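Side-chain contacts in pectate lyase (Bacillus, PDB 3VMV), which probably cleaves polygalacturonate, the pectate backbone, by beta-elimination, as a secreted parallel beta-helix enzyme of polysaccharide lyase family 1: residues 249-254 and 260-265; 3-8 and 195-200; 68-71 and 75-78. All blocks are in the same frame, centred on the assembly; numbering follows the deposited sequence.

Interaction 1 of 3, residues 249-254 and 260-265; sequences VGSGQA and FIKGPV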
ATOM      1  N   VAL A 249     -15.524  -2.183 -12.606  1.00 13.28           N
ATOM      2  CA  VAL A 249     -14.418  -1.248 -12.383  1.00 11.64           C
ATOM      3  C   VAL A 249     -14.323  -0.176 -13.445  1.00 12.77           C
ATOM      4  O   VAL A 249     -14.057  -0.453 -14.615  1.00 16.39           O
ATOM      5  CB  VAL A 249     -13.098  -2.007 -12.369  1.00 10.51           C
ATOM      6  CG1 VAL A 249     -11.861  -1.067 -12.273  1.00 11.39           C
ATOM      7  CG2 VAL A 249     -13.069  -2.968 -11.177  1.00 12.12           C
ATOM      8  N   GLY A 250     -14.543   1.066 -13.027  1.00 14.20           N
ATOM      9  CA  GLY A 250     -14.389   2.201 -13.914  1.00 16.68           C
ATOM     10  C   GLY A 250     -15.693   2.658 -14.500  1.00 17.25           C
ATOM     11  O   GLY A 250     -16.563   1.835 -14.803  1.00 18.72           O
ATOM     12  N   SER A 251     -15.832   3.972 -14.714  1.00 16.77           N
ATOM     13  CA  SER A 251     -17.120   4.483 -15.230  1.00 19.35           C
ATOM     14  C   SER A 251     -17.374   4.312 -16.728  1.00 25.42           C
ATOM     15  O   SER A 251     -18.522   4.393 -17.156  1.00 26.11           O
ATOM     16  CB  SER A 251     -17.289   5.967 -14.877  1.00 21.62           C
ATOM     17  OG  SER A 251     -16.475   6.762 -15.749  1.00 22.32           O
ATOM     18  N   GLY A 252     -16.315   4.090 -17.510  1.00 19.27           N
ATOM     19  CA  GLY A 252     -16.438   3.997 -18.952  1.00 16.95           C
ATOM     20  C   GLY A 252     -16.525   5.343 -19.662  1.00 17.23           C
ATOM     21  O   GLY A 252     -16.519   5.407 -20.880  1.00 20.97           O
ATOM     22  N   GLN A 253     -16.558   6.431 -18.900  1.00 20.19           N
ATOM     23  CA  GLN A 253     -16.655   7.760 -19.513  1.00 20.98           C
ATOM     24  C   GLN A 253     -15.264   8.233 -19.900  1.00 16.16           C
ATOM     25  O   GLN A 253     -14.289   7.815 -19.285  1.00 17.49           O
ATOM     26  CB  GLN A 253     -17.304   8.739 -18.538  1.00 28.13           C
ATOM     27  CG  GLN A 253     -18.781   8.424 -18.280  1.00 35.31           C
ATOM     28  CD  GLN A 253     -19.602   8.387 -19.566  1.00 45.53           C
ATOM     29  OE1 GLN A 253     -19.915   9.428 -20.153  1.00 51.10           O
ATOM     30  NE2 GLN A 253     -19.944   7.180 -20.016  1.00 49.12           N
ATOM     31  N   ALA A 254     -15.147   9.097 -20.911  1.00 19.82           N
ATOM     32  CA  ALA A 254     -13.827   9.619 -21.261  1.00 15.98           C
ATOM     33  C   ALA A 254     -13.347  10.616 -20.217  1.00 16.90           C
ATOM     34  O   ALA A 254     -14.089  11.515 -19.820  1.00 21.82           O
ATOM     35  CB  ALA A 254     -13.860  10.267 -22.652  1.00 19.20           C
ATOM     36  N   PHE A 260      -8.934   9.528 -21.954  1.00 16.83           N
ATOM     37  CA  PHE A 260      -8.850   8.077 -21.864  1.00 15.83           C
ATOM     38  C   PHE A 260     -10.152   7.507 -21.271  1.00 14.64           C
ATOM     39  O   PHE A 260     -10.731   8.076 -20.328  1.00 17.56           O
ATOM     40  CB  PHE A 260      -7.640   7.695 -20.990  1.00 15.27           C
ATOM     41  CG  PHE A 260      -7.035   6.350 -21.310  1.00 14.77           C
ATOM     42  CD1 PHE A 260      -5.829   6.270 -21.996  1.00 16.04           C
ATOM     43  CD2 PHE A 260      -7.636   5.170 -20.878  1.00 14.31           C
ATOM     44  CE1 PHE A 260      -5.257   5.044 -22.299  1.00 14.24           C
ATOM     45  CE2 PHE A 260      -7.074   3.927 -21.198  1.00 15.38           C
ATOM     46  CZ  PHE A 260      -5.880   3.870 -21.926  1.00 14.69           C
ATOM     47  N   ILE A 261     -10.615   6.385 -21.793  1.00 15.01           N
ATOM     48  CA  ILE A 261     -11.797   5.740 -21.225  1.00 14.38           C
ATOM     49  C   ILE A 261     -11.558   5.309 -19.781  1.00 15.21           C
ATOM     50  O   ILE A 261     -10.645   4.551 -19.518  1.00 13.27           O
ATOM     51  CB  ILE A 261     -12.190   4.497 -22.074  1.00 16.53           C
ATOM     52  CG1 ILE A 261     -12.645   4.957 -23.459  1.00 20.53           C
ATOM     53  CG2 ILE A 261     -13.262   3.661 -21.360  1.00 18.67           C
ATOM     54  CD1 ILE A 261     -12.870   3.812 -24.421  1.00 26.68           C
ATOM     55  N   LYS A 262     -12.406   5.780 -18.862  1.00 13.07           N
ATOM     56  CA  LYS A 262     -12.217   5.482 -17.437  1.00 13.88           C
ATOM     57  C   LYS A 262     -12.523   4.023 -17.131  1.00 14.80           C
ATOM     58  O   LYS A 262     -13.612   3.546 -17.405  1.00 18.37           O
ATOM     59  CB  LYS A 262     -13.093   6.395 -16.590  1.00 14.12           C
ATOM     60  CG  LYS A 262     -12.553   7.816 -16.512  1.00 15.37           C
ATOM     61  CD  LYS A 262     -13.556   8.709 -15.813  1.00 23.26           C
ATOM     62  CE  LYS A 262     -12.946   9.990 -15.311  1.00 26.53           C
ATOM     63  NZ  LYS A 262     -14.054  10.656 -14.532  1.00 23.98           N
ATOM     64  N   GLY A 263     -11.538   3.316 -16.595  1.00 13.08           N
ATOM     65  CA  GLY A 263     -11.639   1.865 -16.513  1.00 12.92           C
ATOM     66  C   GLY A 263     -10.555   1.308 -15.619  1.00 12.30           C
ATOM     67  O   GLY A 263     -10.063   1.966 -14.707  1.00 13.25           O
ATOM     68  N   PRO A 264     -10.151   0.062 -15.875  1.00  9.82           N
ATOM     69  CA  PRO A 264      -9.272  -0.657 -14.951  1.00 10.05           C
ATOM     70  C   PRO A 264      -7.804  -0.213 -15.013  1.00 10.09           C
ATOM     71  O   PRO A 264      -7.075  -0.375 -14.031  1.00 10.07           O
ATOM     72  CB  PRO A 264      -9.435  -2.126 -15.390  1.00 10.54           C
ATOM     73  CG  PRO A 264      -9.789  -2.025 -16.866  1.00 12.18           C
ATOM     74  CD  PRO A 264     -10.610  -0.768 -17.003  1.00 13.17           C
ATOM     75  N   VAL A 265      -7.398   0.290 -16.164  1.00 11.16           N
ATOM     76  CA  VAL A 265      -6.049   0.803 -16.352  1.00 10.95           C
ATOM     77  C   VAL A 265      -6.063   1.858 -17.442  1.00 10.92           C
ATOM     78  O   VAL A 265      -6.894   1.797 -18.348  1.00 12.22           O
ATOM     79  CB  VAL A 265      -5.059  -0.374 -16.673  1.00 13.98           C
ATOM     80  CG1 VAL A 265      -5.408  -1.060 -17.960  1.00 17.73           C
ATOM     81  CG2 VAL A 265      -3.586   0.101 -16.649  1.00 12.36           C
TER
HETATM   82  O   HOH W   1     -17.030   9.241 -14.783  1.00 37.69           O

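Interaction 2 of 3, residues 3-8 and 195-200; sequences GPQGYA and TYHHNY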
ATOM      1  N   GLY A   3       8.554 -15.172   4.125  1.00 33.28           N
ATOM      2  CA  GLY A   3       8.693 -13.779   3.718  1.00 24.78           C
ATOM      3  C   GLY A   3       7.866 -13.367   2.514  1.00 21.28           C
ATOM      4  O   GLY A   3       7.040 -14.136   1.988  1.00 22.22           O
ATOM      5  N   PRO A   4       8.068 -12.128   2.069  1.00 16.28           N
ATOM      6  CA  PRO A   4       7.223 -11.611   0.979  1.00 13.71           C
ATOM      7  C   PRO A   4       7.596 -12.156  -0.391  1.00 16.43           C
ATOM      8  O   PRO A   4       8.777 -12.514  -0.637  1.00 17.83           O
ATOM      9  CB  PRO A   4       7.502 -10.108   0.992  1.00 14.90           C
ATOM     10  CG  PRO A   4       8.944 -10.034   1.516  1.00 16.71           C
ATOM     11  CD  PRO A   4       9.019 -11.118   2.568  1.00 17.69           C
ATOM     12  N   GLN A   5       6.582 -12.235  -1.253  1.00 11.85           N
ATOM     13  CA  GLN A   5       6.809 -12.352  -2.684  1.00 13.01           C
ATOM     14  C   GLN A   5       7.197 -11.008  -3.266  1.00 12.00           C
ATOM     15  O   GLN A   5       6.898  -9.966  -2.684  1.00 16.52           O
ATOM     16  CB  GLN A   5       5.554 -12.830  -3.436  1.00 17.65           C
ATOM     17  CG  GLN A   5       5.175 -14.298  -3.213  1.00 26.05           C
ATOM     18  CD  GLN A   5       4.482 -14.906  -4.450  1.00 28.46           C
ATOM     19  OE1 GLN A   5       3.250 -15.007  -4.518  1.00 30.94           O
ATOM     20  NE2 GLN A   5       5.275 -15.310  -5.420  1.00 17.49           N
ATOM     21  N   GLY A   6       7.844 -11.013  -4.434  1.00 13.18           N
ATOM     22  CA  GLY A   6       7.977  -9.780  -5.188  1.00 12.51           C
ATOM     23  C   GLY A   6       9.092  -8.863  -4.716  1.00 12.37           C
ATOM     24  O   GLY A   6      10.107  -9.289  -4.187  1.00 13.08           O
ATOM     25  N   TYR A   7       8.896  -7.572  -4.931  1.00 10.36           N
ATOM     26  CA  TYR A   7      10.021  -6.666  -4.798  1.00 10.92           C
ATOM     27  C   TYR A   7      10.609  -6.571  -3.371  1.00 12.63           C
ATOM     28  O   TYR A   7      11.816  -6.375  -3.232  1.00 11.81           O
ATOM     29  CB  TYR A   7       9.621  -5.291  -5.296  1.00 11.84           C
ATOM     30  CG  TYR A   7       9.718  -5.114  -6.793  1.00  8.94           C
ATOM     31  CD1 TYR A   7      10.952  -5.166  -7.442  1.00 10.66           C
ATOM     32  CD2 TYR A   7       8.579  -4.827  -7.551  1.00  9.18           C
ATOM     33  CE1 TYR A   7      11.031  -4.948  -8.832  1.00 10.98           C
ATOM     34  CE2 TYR A   7       8.651  -4.555  -8.896  1.00  9.81           C
ATOM     35  CZ  TYR A   7       9.884  -4.637  -9.537  1.00 11.36           C
ATOM     36  OH  TYR A   7       9.957  -4.391 -10.892  1.00 13.90           O
ATOM     37  N   ALA A   8       9.807  -6.735  -2.309  1.00 10.69           N
ATOM     38  CA  ALA A   8      10.376  -6.675  -0.961  1.00  9.76           C
ATOM     39  C   ALA A   8      11.327  -7.862  -0.684  1.00 11.77           C
ATOM     40  O   ALA A   8      12.072  -7.832   0.272  1.00 14.69           O
ATOM     41  CB  ALA A   8       9.259  -6.567   0.103  1.00 11.66           C
ATOM     42  N   THR A 195       5.371  -4.224  -5.622  1.00  9.05           N
ATOM     43  CA  THR A 195       4.501  -5.343  -5.989  1.00  8.37           C
ATOM     44  C   THR A 195       3.214  -5.232  -5.190  1.00  9.25           C
ATOM     45  O   THR A 195       3.261  -5.076  -3.957  1.00  8.69           O
ATOM     46  CB  THR A 195       5.194  -6.656  -5.559  1.00  8.58           C
ATOM     47  OG1 THR A 195       6.437  -6.777  -6.249  1.00 10.36           O
ATOM     48  CG2 THR A 195       4.307  -7.890  -5.860  1.00 10.45           C
ATOM     49  N   TYR A 196       2.084  -5.433  -5.860  1.00  8.38           N
ATOM     50  CA  TYR A 196       0.807  -5.604  -5.193  1.00  8.30           C
ATOM     51  C   TYR A 196       0.246  -6.955  -5.606  1.00  8.83           C
ATOM     52  O   TYR A 196       0.057  -7.198  -6.793  1.00  9.75           O
ATOM     53  CB  TYR A 196      -0.193  -4.541  -5.640  1.00  8.70           C
ATOM     54  CG  TYR A 196       0.188  -3.111  -5.365  1.00  8.38           C
ATOM     55  CD1 TYR A 196      -0.281  -2.450  -4.248  1.00  9.21           C
ATOM     56  CD2 TYR A 196       1.002  -2.410  -6.240  1.00  9.60           C
ATOM     57  CE1 TYR A 196       0.076  -1.108  -4.022  1.00  9.95           C
ATOM     58  CE2 TYR A 196       1.354  -1.066  -6.000  1.00 10.22           C
ATOM     59  CZ  TYR A 196       0.862  -0.445  -4.885  1.00 11.50           C
ATOM     60  OH  TYR A 196       1.241   0.879  -4.668  1.00 12.44           O
ATOM     61  N   HIS A 197      -0.042  -7.819  -4.643  1.00  7.95           N
ATOM     62  CA  HIS A 197      -0.669  -9.091  -4.997  1.00  9.11           C
ATOM     63  C   HIS A 197      -1.636  -9.578  -3.956  1.00  7.57           C
ATOM     64  O   HIS A 197      -1.488  -9.346  -2.753  1.00  8.00           O
ATOM     65  CB  HIS A 197       0.413 -10.171  -5.351  1.00  7.68           C
ATOM     66  CG  HIS A 197       1.129 -10.749  -4.175  1.00  8.43           C
ATOM     67  ND1 HIS A 197       0.685 -11.881  -3.516  1.00 11.26           N
ATOM     68  CD2 HIS A 197       2.262 -10.363  -3.536  1.00  9.38           C
ATOM     69  CE1 HIS A 197       1.525 -12.162  -2.527  1.00 12.30           C
ATOM     70  NE2 HIS A 197       2.485 -11.249  -2.516  1.00 11.41           N
ATOM     71  N   HIS A 198      -2.684 -10.247  -4.433  1.00  9.59           N
ATOM     72  CA  HIS A 198      -3.695 -10.842  -3.553  1.00  9.41           C
ATOM     73  C   HIS A 198      -4.389  -9.864  -2.637  1.00  8.14           C
ATOM     74  O   HIS A 198      -4.800 -10.221  -1.553  1.00  9.13           O
ATOM     75  CB  HIS A 198      -3.122 -12.041  -2.789  1.00 10.58           C
ATOM     76  CG  HIS A 198      -2.825 -13.210  -3.673  1.00  9.58           C
ATOM     77  ND1 HIS A 198      -1.589 -13.414  -4.255  1.00 10.77           N
ATOM     78  CD2 HIS A 198      -3.634 -14.190  -4.138  1.00 11.23           C
ATOM     79  CE1 HIS A 198      -1.639 -14.514  -4.992  1.00  9.49           C
ATOM     80  NE2 HIS A 198      -2.863 -15.008  -4.928  1.00 11.03           N
ATOM     81  N   ASN A 199      -4.533  -8.627  -3.090  1.00  9.04           N
ATOM     82  CA  ASN A 199      -5.346  -7.682  -2.324  1.00  9.13           C
ATOM     83  C   ASN A 199      -6.772  -7.648  -2.834  1.00  9.11           C
ATOM     84  O   ASN A 199      -7.042  -7.940  -4.012  1.00  8.87           O
ATOM     85  CB  ASN A 199      -4.779  -6.252  -2.450  1.00  8.11           C
ATOM     86  CG  ASN A 199      -3.334  -6.151  -1.977  1.00  7.80           C
ATOM     87  OD1 ASN A 199      -3.046  -6.160  -0.784  1.00  9.35           O
ATOM     88  ND2 ASN A 199      -2.387  -6.101  -2.948  1.00  7.99           N
ATOM     89  N   TYR A 200      -7.659  -7.198  -1.960  1.00  9.26           N
ATOM     90  CA  TYR A 200      -9.034  -6.898  -2.310  1.00  7.93           C
ATOM     91  C   TYR A 200      -9.174  -5.380  -2.346  1.00 11.36           C
ATOM     92  O   TYR A 200      -8.877  -4.713  -1.327  1.00 11.69           O
ATOM     93  CB  TYR A 200      -9.909  -7.418  -1.185  1.00 10.67           C
ATOM     94  CG  TYR A 200     -11.405  -7.373  -1.373  1.00 11.82           C
ATOM     95  CD1 TYR A 200     -12.013  -7.781  -2.568  1.00 13.01           C
ATOM     96  CD2 TYR A 200     -12.235  -6.982  -0.325  1.00 14.49           C
ATOM     97  CE1 TYR A 200     -13.393  -7.784  -2.698  1.00 13.17           C
ATOM     98  CE2 TYR A 200     -13.610  -6.982  -0.476  1.00 14.38           C
ATOM     99  CZ  TYR A 200     -14.173  -7.402  -1.629  1.00 13.22           C
ATOM    100  OH  TYR A 200     -15.561  -7.431  -1.794  1.00 18.87           O
TER
HETATM  101  O   HOH W   2       4.044 -11.507  -0.231  1.00 13.30           O

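Interaction 3 of 3, residues 68-71 and 75-78; sequences VKNH and AHEI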
ATOM      1  N   VAL A  68       7.437   5.972  12.565  1.00 14.08           N
ATOM      2  CA  VAL A  68       8.538   4.995  12.391  1.00 11.24           C
ATOM      3  C   VAL A  68       9.704   5.700  11.722  1.00 12.09           C
ATOM      4  O   VAL A  68       9.882   5.672  10.503  1.00 12.98           O
ATOM      5  CB  VAL A  68       8.081   3.724  11.637  1.00 13.05           C
ATOM      6  CG1 VAL A  68       9.233   2.699  11.601  1.00 15.35           C
ATOM      7  CG2 VAL A  68       6.841   3.140  12.311  1.00 16.11           C
ATOM      8  N   LYS A  69      10.469   6.416  12.555  1.00 12.52           N
ATOM      9  CA  LYS A  69      11.505   7.335  12.132  1.00 16.18           C
ATOM     10  C   LYS A  69      12.527   7.328  13.240  1.00 16.25           C
ATOM     11  O   LYS A  69      12.186   7.245  14.420  1.00 16.02           O
ATOM     12  CB  LYS A  69      10.932   8.757  12.001  1.00 17.60           C
ATOM     13  CG  LYS A  69      11.915   9.743  11.401  1.00 18.39           C
ATOM     14  CD  LYS A  69      11.363  11.174  11.455  1.00 21.86           C
ATOM     15  CE  LYS A  69      10.215  11.337  10.448  1.00 23.34           C
ATOM     16  NZ  LYS A  69       9.940  12.785  10.250  1.00 22.97           N
ATOM     17  N   ASN A  70      13.784   7.441  12.849  1.00 14.40           N
ATOM     18  CA  ASN A  70      14.845   7.541  13.817  1.00 15.76           C
ATOM     19  C   ASN A  70      14.615   8.773  14.676  1.00 19.68           C
ATOM     20  O   ASN A  70      14.164   9.806  14.186  1.00 21.25           O
ATOM     21  CB  ASN A  70      16.173   7.691  13.063  1.00 19.64           C
ATOM     22  CG  ASN A  70      17.372   7.532  13.988  1.00 18.15           C
ATOM     23  OD1 ASN A  70      17.692   8.419  14.764  1.00 21.28           O
ATOM     24  ND2 ASN A  70      18.020   6.386  13.906  1.00 21.96           N
ATOM     25  N   HIS A  71      14.942   8.684  15.954  1.00 18.47           N
ATOM     26  CA  HIS A  71      14.862   9.870  16.806  1.00 23.66           C
ATOM     27  C   HIS A  71      15.848  10.960  16.289  1.00 20.19           C
ATOM     28  O   HIS A  71      15.648  12.134  16.536  1.00 27.53           O
ATOM     29  CB  HIS A  71      15.089   9.492  18.297  1.00 21.44           C
ATOM     30  CG  HIS A  71      16.524   9.446  18.679  1.00 23.43           C
ATOM     31  ND1 HIS A  71      17.332   8.375  18.385  1.00 19.37           N
ATOM     32  CD2 HIS A  71      17.312  10.348  19.319  1.00 22.13           C
ATOM     33  CE1 HIS A  71      18.555   8.619  18.810  1.00 21.65           C
ATOM     34  NE2 HIS A  71      18.569   9.811  19.379  1.00 25.78           N
ATOM     35  N   ALA A  75      17.393  11.876   8.262  1.00 22.85           N
ATOM     36  CA  ALA A  75      18.699  11.622   7.650  1.00 26.47           C
ATOM     37  C   ALA A  75      19.330  10.311   8.111  1.00 26.28           C
ATOM     38  O   ALA A  75      20.203   9.763   7.427  1.00 28.41           O
ATOM     39  CB  ALA A  75      19.662  12.816   7.873  1.00 30.97           C
ATOM     40  N   HIS A  76      18.825   9.775   9.228  1.00 25.05           N
ATOM     41  CA  HIS A  76      19.352   8.552   9.819  1.00 22.06           C
ATOM     42  C   HIS A  76      18.330   7.473   9.576  1.00 21.40           C
ATOM     43  O   HIS A  76      17.137   7.756   9.583  1.00 23.01           O
ATOM     44  CB  HIS A  76      19.529   8.719  11.325  1.00 24.21           C
ATOM     45  CG  HIS A  76      20.679   9.596  11.699  1.00 34.93           C
ATOM     46  ND1 HIS A  76      20.580  10.968  11.740  1.00 36.14           N
ATOM     47  CD2 HIS A  76      21.959   9.299  12.029  1.00 40.49           C
ATOM     48  CE1 HIS A  76      21.745  11.482  12.093  1.00 40.52           C
ATOM     49  NE2 HIS A  76      22.599  10.490  12.272  1.00 45.93           N
ATOM     50  N   GLU A  77      18.803   6.263   9.336  1.00 21.22           N
ATOM     51  CA  GLU A  77      17.909   5.148   9.094  1.00 17.37           C
ATOM     52  C   GLU A  77      17.302   4.596  10.380  1.00 17.23           C
ATOM     53  O   GLU A  77      17.899   4.695  11.472  1.00 20.36           O
ATOM     54  CB  GLU A  77      18.639   4.043   8.313  1.00 18.16           C
ATOM     55  CG  GLU A  77      19.237   4.577   6.983  1.00 22.07           C
ATOM     56  CD  GLU A  77      19.895   3.509   6.104  1.00 31.81           C
ATOM     57  OE1 GLU A  77      20.132   2.367   6.547  1.00 33.48           O
ATOM     58  OE2 GLU A  77      20.170   3.815   4.934  1.00 37.03           O
ATOM     59  N   ILE A  78      16.094   4.054  10.257  1.00 13.89           N
ATOM     60  CA  ILE A  78      15.543   3.199  11.298  1.00 13.33           C
ATOM     61  C   ILE A  78      15.298   1.837  10.660  1.00 14.34           C
ATOM     62  O   ILE A  78      14.870   1.759   9.515  1.00 15.31           O
ATOM     63  CB  ILE A  78      14.252   3.798  11.926  1.00 13.50           C
ATOM     64  CG1 ILE A  78      13.790   2.915  13.093  1.00 14.04           C
ATOM     65  CG2 ILE A  78      13.137   4.035  10.848  1.00 13.81           C
ATOM     66  CD1 ILE A  78      12.658   3.586  13.874  1.00 15.12           C
TER
HETATM   67  O   HOH W   3      14.392   7.597  10.116  1.00 17.31           O

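Interaction 1 of 3, residues 249-254 and 260-265
Lys262 lies along Ser251 and Gln253 where a loop of the parallel beta-helix, running from strand 245-249 to strand 265-266, doubles back on itself. The two arms, 249-254 and 260-265, run in opposite directions and share a single bridge, between Ala254 and Ile261. Packing is tightest at the glycines: CA of Gly250 and CA of Gly263 approach to 3.8 Å, so the two backbones lie directly against each other here. Beside them Val249 and Pro264 meet obliquely. With CG1 of Val249 placed opposite its own backbone N (chi1 174°), that methyl stands 3.7 Å from CA of Pro264. Val249 also leans on Phe223 and Ile226 of the coil before, while its carbonyl O is buried without a polar partner. Backbone bonds run both ways round Lys262: Gly252 N gives to Lys262 O at 2.8 Å, and Lys262 N gives to Gln253 O at 2.8 Å, the second the straighter of the two.

Toward the turn the contact loosens. Gln253 and Ala254 turn their CB atoms away from the other arm, and both are exposed. The methylenes of Lys262 bridge the two regimes: CB and CG lie against Gln253 O, and Lys262 CD passes 3.5 Å from Ser251 OG. The chain is extended beyond CG, which carries NZ past the serine to a salt bridge with Asp228; NZ also makes a weak bond to water 1. Ser251 OG has several tasks, touching the lysine methylenes, bonding that same water and closing an ST turn, in which Ser251 OG accepts from Gln253 N at 3.2 Å with an N-H...O angle of 164°.

Interaction 2 of 3, residues 3-8 and 195-200
Thr195, Gln5 and His197 carry this buried contact, in which the N-terminal arm lies against strand 192-197 on the outside of the parallel beta-helix. Thr195 directs its side chain at the arm. Thr195 OG1 sits opposite the carbonyl carbon (chi1 -61°), where it accepts from Tyr7 N at 2.9 Å in a bond of 160°. Thr195 OG1 is also 3.2 Å from Tyr7 CD2, approaching the ring obliquely, and has a second hydrogen-bond partner in Tyr302 OH. CA of Gly6 passes 3.5 Å from Thr195 OG1, so the arm's backbone comes directly up to the hydroxyl.

Two residues along the strand, His197 receives Gln5. The glutamine crosses the imidazole at about a right angle, with CB of Gln5 3.6 Å from NE2 of His197 and CG following a little farther off. Water 2 lies in the ring plane, 2.8 Å from His197 NE2, and accepts from Gln5 N, thereby linking the arm's backbone to the ring. At the other nitrogen, ND1 of His197 meets ND1 of His198 at 2.8 Å, again at the ring edge. His198 continues the chain of polar groups through NE2 to Gln307 OE1, and its ring stacks on Trp169.

With ND1 and NE2 of His197 both engaged in the ring plane, the imidazole is fixed in rotation. The nearly straight link between the two ND1 atoms needs one proton, supplied by either ring, so the protonation states of the two histidines are probably coupled.

Interaction 3 of 3, residues 68-71 and 75-78
Asn70 reaches across a tight reversal of the chain to the backbone of His76 and Glu77, at the loop leading from strand 66-68 into strand 78-85 of the beta-helix. Asn70 CB rests 3.6 Å from His76 O. Asn70 CG, opposite the backbone N (chi1 -169°), is carried to 3.6 Å from the CB of His76, and the amide plane lies 31° from that of the imidazole. At the tip the two branches part: Asn70 ND2 gives a hydrogen bond to Glu77 O at 3.0 Å, reaching it from above the carbonyl plane, whereas OD1 accepts from Arg72 N within the intervening turn. Water 3 adds a bridge, accepting from Asn70 N and donating to His76 O.

Ile78, which is buried, packs against the other arm. Ile78 CG2 touches the carbonyl O of Val68 and its CG1 methyl, while Ile78 CD1 extends to 3.7 Å from Lys69 O; Ile35 and Arg38 of helix 28-40 also pack on this isoleucine.

Both ends of the Asn70 amide are thus spent on backbone, one on the turn and one on the returning chain, which fixes the flip of the amide and ties the reversal together.

The chain opens with the arm 3-8, the first half of interaction 2, whose partner segment 195-200 comes 187 residues later, so this contact spans much of the beta-helix. Within that span lies interaction 3, a short local closure between strands 66-68 and 78-85, near helix 28-40. Interaction 1 follows in series after 195-200 and closes the loop between strands 245-249 and 265-266. Interactions 1 and 3 fall on opposite sides of the chain's centre, with their own centres about 40 Å apart; interaction 2 is about 25 Å from each, centre to centre. Two local loop closures thus flank one long-range tie, and none touches another.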